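Local coordinates for protein probable 3-hydroxybutyryl-CoA dehydrogenase (Escherichia coli, PDB 3MOG) that catalyses the NAD-dependent oxidation of 3-hydroxyadipyl-CoA to 3-oxoadipyl-CoA, a step in the bacterial degradation of phenylacetate, at residues S303-V307 against E316-V320; P386-R392 against L448-Y452; I48-N53 against C66-L70. One frame throughout, in Å; residues are numbered along the deposited sequence.

Contact 1 of 3, residues S303-V307 against E316-V320; sequences SPMKV and EIDDV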
ATOM      1  N   SER C 303      19.515  40.824  25.676  1.00 99.53           N
ATOM      2  CA  SER C 303      18.385  40.527  26.552  1.00 94.98           C
ATOM      3  C   SER C 303      17.090  41.212  26.114  1.00 92.23           C
ATOM      4  O   SER C 303      17.108  42.379  25.727  1.00 93.63           O
ATOM      5  CB  SER C 303      18.716  40.938  27.986  1.00 94.61           C
ATOM      6  OG  SER C 303      17.555  40.931  28.793  1.00 97.26           O
ATOM      7  N   PRO C 304      15.968  40.472  26.157  1.00 90.22           N
ATOM      8  CA  PRO C 304      14.626  41.005  25.897  1.00 89.02           C
ATOM      9  C   PRO C 304      14.171  42.059  26.909  1.00 86.98           C
ATOM     10  O   PRO C 304      14.599  42.042  28.068  1.00 82.19           O
ATOM     11  CB  PRO C 304      13.732  39.768  26.031  1.00 90.72           C
ATOM     12  CG  PRO C 304      14.573  38.732  26.733  1.00 87.08           C
ATOM     13  CD  PRO C 304      15.953  39.004  26.285  1.00 88.46           C
ATOM     14  N   MET C 305      13.298  42.958  26.474  1.00 86.62           N
ATOM     15  CA  MET C 305      12.749  43.967  27.375  1.00 89.87           C
ATOM     16  C   MET C 305      11.540  43.444  28.151  1.00 90.51           C
ATOM     17  O   MET C 305      11.349  43.801  29.323  1.00 90.32           O
ATOM     18  CB  MET C 305      12.397  45.256  26.621  1.00 91.80           C
ATOM     19  CG  MET C 305      13.606  46.098  26.190  1.00100.34           C
ATOM     20  SD  MET C 305      14.733  46.560  27.533  1.00112.15           S
ATOM     21  CE  MET C 305      13.655  47.530  28.600  1.00105.80           C
ATOM     22  N   LYS C 306      10.738  42.594  27.502  1.00 86.37           N
ATOM     23  CA  LYS C 306       9.503  42.072  28.101  1.00 84.02           C
ATOM     24  C   LYS C 306       9.247  40.607  27.726  1.00 82.44           C
ATOM     25  O   LYS C 306       9.110  40.268  26.546  1.00 78.13           O
ATOM     26  CB  LYS C 306       8.313  42.947  27.693  1.00 84.00           C
ATOM     27  CG  LYS C 306       7.022  42.693  28.458  1.00 86.13           C
ATOM     28  CD  LYS C 306       5.881  43.482  27.830  1.00 91.95           C
ATOM     29  CE  LYS C 306       4.525  43.019  28.330  1.00 94.44           C
ATOM     30  NZ  LYS C 306       3.431  43.637  27.526  1.00 91.20           N
ATOM     31  N   VAL C 307       9.190  39.753  28.747  1.00 82.12           N
ATOM     32  CA  VAL C 307       8.924  38.324  28.579  1.00 80.96           C
ATOM     33  C   VAL C 307       7.607  37.950  29.257  1.00 83.63           C
ATOM     34  O   VAL C 307       7.436  38.163  30.459  1.00 87.02           O
ATOM     35  CB  VAL C 307      10.067  37.451  29.160  1.00 77.61           C
ATOM     36  CG1 VAL C 307       9.725  35.981  29.047  1.00 71.09           C
ATOM     37  CG2 VAL C 307      11.376  37.735  28.449  1.00 78.20           C
ATOM     38  N   GLU C 316       5.750  35.141  24.698  1.00 66.12           N
ATOM     39  CA  GLU C 316       6.030  36.323  23.891  1.00 69.30           C
ATOM     40  C   GLU C 316       7.215  37.132  24.434  1.00 67.67           C
ATOM     41  O   GLU C 316       7.219  37.585  25.578  1.00 71.67           O
ATOM     42  CB  GLU C 316       4.751  37.114  23.553  1.00 68.94           C
ATOM     43  CG  GLU C 316       4.561  38.505  24.100  1.00 85.46           C
ATOM     44  CD  GLU C 316       3.378  39.190  23.440  1.00 98.87           C
ATOM     45  OE1 GLU C 316       3.586  40.247  22.804  1.00100.77           O
ATOM     46  OE2 GLU C 316       2.248  38.655  23.529  1.00104.09           O
ATOM     47  N   ILE C 317       8.250  37.221  23.605  1.00 68.83           N
ATOM     48  CA  ILE C 317       9.534  37.817  23.955  1.00 67.55           C
ATOM     49  C   ILE C 317       9.694  39.018  23.028  1.00 70.49           C
ATOM     50  O   ILE C 317       9.986  38.849  21.844  1.00 72.56           O
ATOM     51  CB  ILE C 317      10.676  36.792  23.748  1.00 66.11           C
ATOM     52  CG1 ILE C 317      10.386  35.502  24.526  1.00 63.45           C
ATOM     53  CG2 ILE C 317      11.995  37.356  24.185  1.00 65.91           C
ATOM     54  CD1 ILE C 317      11.240  34.328  24.139  1.00 45.28           C
ATOM     55  N   ASP C 318       9.485  40.216  23.583  1.00 71.66           N
ATOM     56  CA  ASP C 318       9.310  41.461  22.819  1.00 70.77           C
ATOM     57  C   ASP C 318       8.245  41.300  21.723  1.00 71.00           C
ATOM     58  O   ASP C 318       7.055  41.302  22.028  1.00 72.48           O
ATOM     59  CB  ASP C 318      10.651  42.016  22.296  1.00 73.52           C
ATOM     60  CG  ASP C 318      11.561  42.529  23.424  1.00 75.93           C
ATOM     61  OD1 ASP C 318      11.051  42.918  24.494  1.00 81.72           O
ATOM     62  OD2 ASP C 318      12.795  42.547  23.242  1.00 81.84           O
ATOM     63  N   ASP C 319       8.667  41.145  20.470  1.00 66.42           N
ATOM     64  CA  ASP C 319       7.726  40.872  19.370  1.00 70.24           C
ATOM     65  C   ASP C 319       7.772  39.413  18.865  1.00 70.08           C
ATOM     66  O   ASP C 319       6.924  39.008  18.061  1.00 67.26           O
ATOM     67  CB  ASP C 319       7.935  41.850  18.205  1.00 67.86           C
ATOM     68  CG  ASP C 319       9.364  41.848  17.682  1.00 69.70           C
ATOM     69  OD1 ASP C 319      10.295  41.519  18.454  1.00 73.02           O
ATOM     70  OD2 ASP C 319       9.553  42.184  16.493  1.00 66.25           O
ATOM     71  N   VAL C 320       8.756  38.645  19.343  1.00 70.00           N
ATOM     72  CA  VAL C 320       8.936  37.237  18.973  1.00 70.05           C
ATOM     73  C   VAL C 320       7.989  36.324  19.736  1.00 71.59           C
ATOM     74  O   VAL C 320       7.956  36.344  20.967  1.00 73.95           O
ATOM     75  CB  VAL C 320      10.359  36.740  19.290  1.00 70.27           C
ATOM     76  CG1 VAL C 320      10.648  35.409  18.584  1.00 67.24           C
ATOM     77  CG2 VAL C 320      11.378  37.787  18.923  1.00 68.74           C
TER
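The two segments run antiparallel and pair as strands at one point, Val307 with Ile317, a non-hydrogen-bonded pair with CA atoms 4.7 Å apart. Next to it, Asp318 N donates to Lys306 O at 3.0 Å and nearly straight (172°). CA-H...O contacts fill the gap between the backbones: Ile317 CA lies 3.6 Å from Lys306 O. In the same way Val307 CA lies 3.5 Å from Glu316 O. Segment 316-320 then reverses in a type II' turn from Ile317 to Val320, closed by Ile317 N to Val320 O and Val320 N to Ile317 O, both 2.8 Å. Asp318, at positive phi in this turn, reaches back to segment 303-307: its OD1 accepts from Met305 N and from Lys306 N, each at 3.0 Å, while Met305 N to Asp318 OD2 at 3.3 Å is weak. One carboxylate thus holds two successive amides before the edge strand begins, and it also makes a salt bridge to Lys367 of helix 362-373. On the apolar side, Ile317 CG2 packs against Pro304 CB at 3.5 Å and Val307 CG2 at 4.3 Å. Tyr370 and Tyr371 of the same helix border Pro304 and Val307. Here a beta hairpin, 314-317 turning into 320-324, receives strand 307-309, one of the two outermost, at the edge of the six-stranded mixed sheet in the reduced Rossmann-fold domain.

Contact 2 of 3, residues P386-R392 against L448-Y452; sequences PGMLIWR and LQHHY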
ATOM      1  N   PRO C 386       7.921  20.303  10.475  1.00 42.64           N
ATOM      2  CA  PRO C 386       6.646  20.087  11.156  1.00 38.79           C
ATOM      3  C   PRO C 386       6.750  19.086  12.300  1.00 40.80           C
ATOM      4  O   PRO C 386       7.263  17.984  12.116  1.00 44.17           O
ATOM      5  CB  PRO C 386       5.750  19.544  10.039  1.00 37.43           C
ATOM      6  CG  PRO C 386       6.250  20.193   8.820  1.00 46.80           C
ATOM      7  CD  PRO C 386       7.759  20.270   9.006  1.00 42.52           C
ATOM      8  N   GLY C 387       6.323  19.489  13.496  1.00 42.45           N
ATOM      9  CA  GLY C 387       6.349  18.595  14.643  1.00 38.37           C
ATOM     10  C   GLY C 387       7.736  18.372  15.222  1.00 43.93           C
ATOM     11  O   GLY C 387       7.878  17.758  16.281  1.00 49.51           O
ATOM     12  N   MET C 388       8.750  18.882  14.519  1.00 43.90           N
ATOM     13  CA  MET C 388      10.163  18.779  14.899  1.00 45.96           C
ATOM     14  C   MET C 388      10.591  17.330  15.161  1.00 47.69           C
ATOM     15  O   MET C 388      10.394  16.477  14.292  1.00 47.39           O
ATOM     16  CB  MET C 388      10.507  19.748  16.050  1.00 39.74           C
ATOM     17  CG  MET C 388      10.155  21.214  15.745  1.00 37.63           C
ATOM     18  SD  MET C 388      11.293  21.991  14.589  1.00 34.02           S
ATOM     19  CE  MET C 388      12.385  22.681  15.808  1.00 42.51           C
ATOM     20  N   LEU C 389      11.132  17.038  16.345  1.00 44.96           N
ATOM     21  CA  LEU C 389      11.785  15.741  16.564  1.00 43.25           C
ATOM     22  C   LEU C 389      11.201  14.945  17.713  1.00 44.40           C
ATOM     23  O   LEU C 389      10.681  13.843  17.519  1.00 49.01           O
ATOM     24  CB  LEU C 389      13.301  15.917  16.774  1.00 44.95           C
ATOM     25  CG  LEU C 389      14.119  16.479  15.609  1.00 47.11           C
ATOM     26  CD1 LEU C 389      15.592  16.571  15.978  1.00 46.99           C
ATOM     27  CD2 LEU C 389      13.932  15.639  14.316  1.00 41.21           C
ATOM     28  N   ILE C 390      11.310  15.516  18.903  1.00 43.51           N
ATOM     29  CA  ILE C 390      10.902  14.883  20.131  1.00 43.57           C
ATOM     30  C   ILE C 390       9.398  14.677  20.102  1.00 44.25           C
ATOM     31  O   ILE C 390       8.938  13.545  20.231  1.00 48.09           O
ATOM     32  CB  ILE C 390      11.309  15.759  21.346  1.00 45.19           C
ATOM     33  CG1 ILE C 390      12.830  15.743  21.536  1.00 51.15           C
ATOM     34  CG2 ILE C 390      10.582  15.326  22.610  1.00 40.08           C
ATOM     35  CD1 ILE C 390      13.355  16.879  22.456  1.00 51.20           C
ATOM     36  N   TRP C 391       8.645  15.761  19.889  1.00 42.37           N
ATOM     37  CA  TRP C 391       7.188  15.703  19.938  1.00 46.26           C
ATOM     38  C   TRP C 391       6.622  14.856  18.821  1.00 45.46           C
ATOM     39  O   TRP C 391       5.689  14.098  19.053  1.00 46.86           O
ATOM     40  CB  TRP C 391       6.543  17.101  20.007  1.00 37.19           C
ATOM     41  CG  TRP C 391       6.547  17.602  21.427  1.00 47.61           C
ATOM     42  CD1 TRP C 391       7.571  18.248  22.069  1.00 41.51           C
ATOM     43  CD2 TRP C 391       5.509  17.431  22.401  1.00 45.00           C
ATOM     44  NE1 TRP C 391       7.223  18.510  23.375  1.00 50.76           N
ATOM     45  CE2 TRP C 391       5.965  18.018  23.606  1.00 45.96           C
ATOM     46  CE3 TRP C 391       4.232  16.848  22.370  1.00 43.91           C
ATOM     47  CZ2 TRP C 391       5.192  18.035  24.770  1.00 39.07           C
ATOM     48  CZ3 TRP C 391       3.458  16.871  23.527  1.00 47.46           C
ATOM     49  CH2 TRP C 391       3.944  17.461  24.713  1.00 47.82           C
ATOM     50  N   ARG C 392       7.223  14.955  17.637  1.00 44.75           N
ATOM     51  CA  ARG C 392       6.790  14.180  16.469  1.00 42.12           C
ATOM     52  C   ARG C 392       6.958  12.676  16.705  1.00 43.99           C
ATOM     53  O   ARG C 392       6.053  11.889  16.383  1.00 39.84           O
ATOM     54  CB  ARG C 392       7.567  14.638  15.225  1.00 44.57           C
ATOM     55  CG  ARG C 392       7.254  13.870  13.960  1.00 36.88           C
ATOM     56  CD  ARG C 392       7.528  14.706  12.762  1.00 39.04           C
ATOM     57  NE  ARG C 392       7.393  13.928  11.530  1.00 39.30           N
ATOM     58  CZ  ARG C 392       7.442  14.451  10.311  1.00 46.22           C
ATOM     59  NH1 ARG C 392       7.604  15.764  10.181  1.00 41.08           N
ATOM     60  NH2 ARG C 392       7.324  13.667   9.226  1.00 36.21           N
ATOM     61  N   LEU C 448       0.275  17.295  11.411  1.00 37.00           N
ATOM     62  CA  LEU C 448       1.193  16.484  10.598  1.00 42.02           C
ATOM     63  C   LEU C 448       0.484  15.798   9.424  1.00 39.92           C
ATOM     64  O   LEU C 448       0.982  15.826   8.303  1.00 43.20           O
ATOM     65  CB  LEU C 448       1.932  15.467  11.461  1.00 39.67           C
ATOM     66  CG  LEU C 448       2.860  16.075  12.519  1.00 44.90           C
ATOM     67  CD1 LEU C 448       3.477  14.990  13.319  1.00 31.32           C
ATOM     68  CD2 LEU C 448       3.957  16.928  11.868  1.00 48.85           C
ATOM     69  N   GLN C 449      -0.696  15.231   9.699  1.00 43.19           N
ATOM     70  CA  GLN C 449      -1.529  14.542   8.706  1.00 43.90           C
ATOM     71  C   GLN C 449      -1.966  15.501   7.611  1.00 44.82           C
ATOM     72  O   GLN C 449      -1.911  15.163   6.436  1.00 45.27           O
ATOM     73  CB  GLN C 449      -2.762  13.903   9.377  1.00 42.52           C
ATOM     74  CG  GLN C 449      -3.744  13.202   8.423  1.00 49.79           C
ATOM     75  CD  GLN C 449      -5.096  12.918   9.067  1.00 59.65           C
ATOM     76  OE1 GLN C 449      -5.764  11.934   8.728  1.00 53.42           O
ATOM     77  NE2 GLN C 449      -5.508  13.778  10.008  1.00 58.16           N
ATOM     78  N   HIS C 450      -2.402  16.695   8.002  1.00 42.37           N
ATOM     79  CA  HIS C 450      -2.721  17.732   7.032  1.00 42.93           C
ATOM     80  C   HIS C 450      -1.494  18.164   6.205  1.00 43.90           C
ATOM     81  O   HIS C 450      -1.564  18.193   4.981  1.00 46.84           O
ATOM     82  CB  HIS C 450      -3.384  18.941   7.691  1.00 43.09           C
ATOM     83  CG  HIS C 450      -3.683  20.041   6.724  1.00 53.12           C
ATOM     84  ND1 HIS C 450      -4.757  19.994   5.859  1.00 58.45           N
ATOM     85  CD2 HIS C 450      -3.022  21.191   6.447  1.00 51.85           C
ATOM     86  CE1 HIS C 450      -4.755  21.077   5.101  1.00 53.40           C
ATOM     87  NE2 HIS C 450      -3.714  21.818   5.439  1.00 59.53           N
ATOM     88  N   HIS C 451      -0.379  18.470   6.866  1.00 39.83           N
ATOM     89  CA  HIS C 451       0.807  18.935   6.163  1.00 42.50           C
ATOM     90  C   HIS C 451       1.307  17.934   5.115  1.00 47.35           C
ATOM     91  O   HIS C 451       1.557  18.304   3.966  1.00 45.50           O
ATOM     92  CB  HIS C 451       1.947  19.249   7.127  1.00 39.50           C
ATOM     93  CG  HIS C 451       3.125  19.873   6.451  1.00 43.17           C
ATOM     94  ND1 HIS C 451       3.264  21.237   6.321  1.00 44.34           N
ATOM     95  CD2 HIS C 451       4.199  19.322   5.835  1.00 37.01           C
ATOM     96  CE1 HIS C 451       4.376  21.501   5.656  1.00 39.66           C
ATOM     97  NE2 HIS C 451       4.963  20.355   5.352  1.00 44.05           N
ATOM     98  N   TYR C 452       1.451  16.677   5.531  1.00 44.07           N
ATOM     99  CA  TYR C 452       1.981  15.631   4.665  1.00 45.29           C
ATOM    100  C   TYR C 452       0.942  14.916   3.801  1.00 42.19           C
ATOM    101  O   TYR C 452       1.308  14.327   2.796  1.00 41.31           O
ATOM    102  CB  TYR C 452       2.763  14.612   5.487  1.00 38.67           C
ATOM    103  CG  TYR C 452       4.010  15.197   6.064  1.00 36.35           C
ATOM    104  CD1 TYR C 452       5.112  15.466   5.248  1.00 33.19           C
ATOM    105  CD2 TYR C 452       4.086  15.515   7.424  1.00 33.79           C
ATOM    106  CE1 TYR C 452       6.249  16.033   5.764  1.00 37.52           C
ATOM    107  CE2 TYR C 452       5.222  16.073   7.958  1.00 39.70           C
ATOM    108  CZ  TYR C 452       6.301  16.335   7.126  1.00 47.34           C
ATOM    109  OH  TYR C 452       7.442  16.870   7.662  1.00 39.34           O
TER
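In the second of the chain's two 3-hydroxyacyl-CoA dehydrogenase C-terminal domains, the turn leading into helix 390-406 packs on the last turn of helix 438-452. Arg392 links the two: with chi1 to chi3 all t, its extended side chain passes Leu448, with Arg392 CG 4.0 Å from Leu448 CD1, and brings NH1 between two acceptors, Pro386 O at 3.0 Å and Tyr452 OH. Arg392 NE forms a salt bridge with Glu201, and NH2 bonds to Tyr457. Leu448, in the mt rotamer, lays CD2 3.7 Å from Pro386 CB. A side chain on Gly387 would clash there, since an ideal CB would lie 3.0 Å from Leu448 CD2; positive phi also favours glycine. His451, chi1 t, turns one ring face to Pro386, whose CG stands 3.7 Å from the ring centroid in a CH-pi contact, while His451 NE2 bonds to Ser461 of a second subunit. Tyr452, chi1 m, directs its hydroxyl at the guanidinium edge: Arg392 NH1 donates to Tyr452 OH at 2.8 Å and 171°.

Contact 3 of 3, residues I48-N53 against C66-L70; sequences IHARLN and CERTL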
ATOM      1  N   ILE C  48      28.212 -20.055  30.108  1.00 53.32           N
ATOM      2  CA  ILE C  48      27.440 -19.921  31.348  1.00 54.88           C
ATOM      3  C   ILE C  48      28.322 -20.094  32.605  1.00 61.72           C
ATOM      4  O   ILE C  48      28.204 -19.306  33.552  1.00 62.77           O
ATOM      5  CB  ILE C  48      26.226 -20.879  31.386  1.00 53.65           C
ATOM      6  CG1 ILE C  48      25.412 -20.765  30.093  1.00 44.36           C
ATOM      7  CG2 ILE C  48      25.345 -20.597  32.633  1.00 50.64           C
ATOM      8  CD1 ILE C  48      24.253 -21.739  30.001  1.00 44.17           C
ATOM      9  N   HIS C  49      29.183 -21.120  32.594  1.00 61.73           N
ATOM     10  CA  HIS C  49      30.194 -21.314  33.634  0.50 64.21           C
ATOM     11  C   HIS C  49      31.007 -20.032  33.849  1.00 64.89           C
ATOM     12  O   HIS C  49      31.094 -19.529  34.972  1.00 66.29           O
ATOM     13  CB  HIS C  49      31.126 -22.486  33.279  0.50 65.82           C
ATOM     14  CG  HIS C  49      30.651 -23.820  33.771  0.50 64.70           C
ATOM     15  ND1 HIS C  49      31.277 -24.503  34.791  0.50 68.64           N
ATOM     16  CD2 HIS C  49      29.614 -24.599  33.380  0.50 64.99           C
ATOM     17  CE1 HIS C  49      30.646 -25.644  35.009  0.50 68.77           C
ATOM     18  NE2 HIS C  49      29.632 -25.726  34.165  0.50 63.91           N
ATOM     19  N   ALA C  50      31.565 -19.497  32.760  1.00 64.50           N
ATOM     20  CA  ALA C  50      32.413 -18.300  32.770  1.00 65.54           C
ATOM     21  C   ALA C  50      31.719 -17.034  33.246  1.00 66.64           C
ATOM     22  O   ALA C  50      32.318 -16.238  33.973  1.00 72.30           O
ATOM     23  CB  ALA C  50      32.995 -18.067  31.393  1.00 65.33           C
ATOM     24  N   ARG C  51      30.467 -16.846  32.837  1.00 61.19           N
ATOM     25  CA  ARG C  51      29.717 -15.653  33.214  1.00 64.48           C
ATOM     26  C   ARG C  51      29.288 -15.678  34.682  1.00 68.52           C
ATOM     27  O   ARG C  51      29.403 -14.665  35.378  1.00 66.88           O
ATOM     28  CB  ARG C  51      28.513 -15.433  32.297  1.00 64.12           C
ATOM     29  CG  ARG C  51      28.894 -15.130  30.852  1.00 65.65           C
ATOM     30  CD  ARG C  51      27.713 -14.643  30.039  1.00 65.07           C
ATOM     31  NE  ARG C  51      26.533 -15.505  30.145  1.00 63.39           N
ATOM     32  CZ  ARG C  51      26.235 -16.491  29.300  1.00 68.56           C
ATOM     33  NH1 ARG C  51      27.040 -16.775  28.278  1.00 47.56           N
ATOM     34  NH2 ARG C  51      25.123 -17.199  29.481  1.00 69.61           N
ATOM     35  N   LEU C  52      28.814 -16.835  35.149  1.00 67.39           N
ATOM     36  CA  LEU C  52      28.409 -16.997  36.548  1.00 70.43           C
ATOM     37  C   LEU C  52      29.579 -16.946  37.534  1.00 73.18           C
ATOM     38  O   LEU C  52      29.432 -16.422  38.645  1.00 73.42           O
ATOM     39  CB  LEU C  52      27.635 -18.298  36.746  1.00 69.15           C
ATOM     40  CG  LEU C  52      26.256 -18.435  36.105  1.00 66.25           C
ATOM     41  CD1 LEU C  52      25.757 -19.803  36.430  1.00 53.63           C
ATOM     42  CD2 LEU C  52      25.262 -17.380  36.590  1.00 62.86           C
ATOM     43  N   ASN C  53      30.727 -17.490  37.127  1.00 72.21           N
ATOM     44  CA  ASN C  53      31.924 -17.483  37.962  1.00 71.69           C
ATOM     45  C   ASN C  53      32.495 -16.094  38.170  1.00 74.72           C
ATOM     46  O   ASN C  53      33.007 -15.785  39.257  1.00 72.01           O
ATOM     47  CB  ASN C  53      32.991 -18.442  37.432  1.00 72.29           C
ATOM     48  CG  ASN C  53      32.836 -19.847  37.995  1.00 78.30           C
ATOM     49  OD1 ASN C  53      32.504 -20.786  37.272  1.00 84.89           O
ATOM     50  ND2 ASN C  53      33.060 -19.992  39.301  1.00 73.31           N
ATOM     51  N   CYS C  66      25.892 -20.411  42.497  1.00 52.80           N
ATOM     52  CA  CYS C  66      26.685 -20.659  41.309  1.00 53.29           C
ATOM     53  C   CYS C  66      26.857 -22.145  41.026  1.00 56.74           C
ATOM     54  O   CYS C  66      26.530 -22.612  39.924  1.00 58.06           O
ATOM     55  CB  CYS C  66      28.053 -20.011  41.420  1.00 51.05           C
ATOM     56  SG  CYS C  66      28.999 -20.153  39.891  1.00 57.53           S
ATOM     57  N   GLU C  67      27.349 -22.887  42.016  1.00 56.74           N
ATOM     58  CA  GLU C  67      27.656 -24.300  41.796  1.00 60.18           C
ATOM     59  C   GLU C  67      26.404 -25.151  41.602  1.00 56.90           C
ATOM     60  O   GLU C  67      26.397 -26.067  40.777  1.00 53.40           O
ATOM     61  CB  GLU C  67      28.560 -24.873  42.901  1.00 68.77           C
ATOM     62  CG  GLU C  67      29.298 -26.164  42.483  1.00 83.56           C
ATOM     63  CD  GLU C  67      29.805 -26.130  41.026  1.00 93.61           C
ATOM     64  OE1 GLU C  67      30.749 -25.356  40.727  1.00 89.28           O
ATOM     65  OE2 GLU C  67      29.255 -26.884  40.184  1.00 89.36           O
ATOM     66  N   ARG C  68      25.343 -24.825  42.339  1.00 53.56           N
ATOM     67  CA  ARG C  68      24.061 -25.525  42.183  1.00 58.36           C
ATOM     68  C   ARG C  68      23.396 -25.264  40.818  1.00 54.28           C
ATOM     69  O   ARG C  68      22.767 -26.161  40.248  1.00 53.20           O
ATOM     70  CB  ARG C  68      23.093 -25.171  43.310  1.00 59.28           C
ATOM     71  CG  ARG C  68      23.458 -25.732  44.667  1.00 60.59           C
ATOM     72  CD  ARG C  68      22.200 -26.279  45.284  1.00 66.64           C
ATOM     73  NE  ARG C  68      21.951 -25.720  46.600  1.00 62.09           N
ATOM     74  CZ  ARG C  68      20.877 -25.992  47.333  1.00 64.52           C
ATOM     75  NH1 ARG C  68      19.938 -26.822  46.875  1.00 48.80           N
ATOM     76  NH2 ARG C  68      20.743 -25.428  48.522  1.00 51.37           N
ATOM     77  N   THR C  69      23.541 -24.037  40.317  1.00 52.98           N
ATOM     78  CA  THR C  69      23.104 -23.679  38.963  1.00 52.53           C
ATOM     79  C   THR C  69      23.795 -24.523  37.893  1.00 48.90           C
ATOM     80  O   THR C  69      23.119 -25.140  37.067  1.00 52.11           O
ATOM     81  CB  THR C  69      23.325 -22.183  38.667  1.00 52.45           C
ATOM     82  OG1 THR C  69      22.634 -21.405  39.651  1.00 51.50           O
ATOM     83  CG2 THR C  69      22.811 -21.803  37.257  1.00 47.16           C
ATOM     84  N   LEU C  70      25.126 -24.575  37.942  1.00 53.14           N
ATOM     85  CA  LEU C  70      25.925 -25.300  36.932  1.00 61.15           C
ATOM     86  C   LEU C  70      25.630 -26.791  36.876  1.00 63.14           C
ATOM     87  O   LEU C  70      25.606 -27.384  35.794  1.00 65.29           O
ATOM     88  CB  LEU C  70      27.418 -25.076  37.152  1.00 52.80           C
ATOM     89  CG  LEU C  70      27.778 -23.593  37.093  1.00 58.14           C
ATOM     90  CD1 LEU C  70      29.226 -23.354  37.482  1.00 50.64           C
ATOM     91  CD2 LEU C  70      27.460 -23.012  35.718  1.00 58.32           C
TER
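This is a nearly antiparallel helix-helix packing in the NAD-binding domain, between helix 38-57 and the short helix 63-71 that follows it. The axes of the two segments point 166° apart and approach to 10.4 Å, and no hydrogen bond crosses between them. Leu70 is the central knob, seated in a hole made by Ile48, His49, Leu52 and Asn53. Leu70 CD2 lies 3.7 Å from Leu52 CD1 and rests over one face of the His49 ring, 3.8 Å from the centroid, as a CH-pi contact. One turn earlier on the same helix, Cys66 SG meets Leu52 CB at 3.9 Å; Thr69 CG2 adds a third contact, 3.7 Å from Leu52 CD1. Helix 15-26, which begins within the probable dinucleotide-binding glycine motif, adjoins both partners: Ile48 and Leu52 touch Glu22, and Thr69 touches Ala25 and Ser26. Beyond Leu70, the chain soon enters strand 73-76, one of the two outermost strands of the domain's mixed sheet.

In the fold
Along the chain the contacts come in series: contact 3, then contact 1, then contact 2. Contact 3 belongs to the N-terminal NAD-binding domain with its eight-stranded sheet; contacts 1 and 2 lie across the chain's centre from it, about 64 and 50 Å away between centres. Contact 1 sits at the edge of the six-stranded sheet and contact 2 in the helical domain that follows, centres about 27 Å and nearest atoms about 13 Å apart. Asp345, ending strand 341-345 of that sheet, bonds to the backbone of Leu389, Ile390 and Trp391. The chain thus carries two successive units of a Rossmann-type domain, reduced in the second, plus a helical domain; among these contacts only contact 2 reaches other subunits.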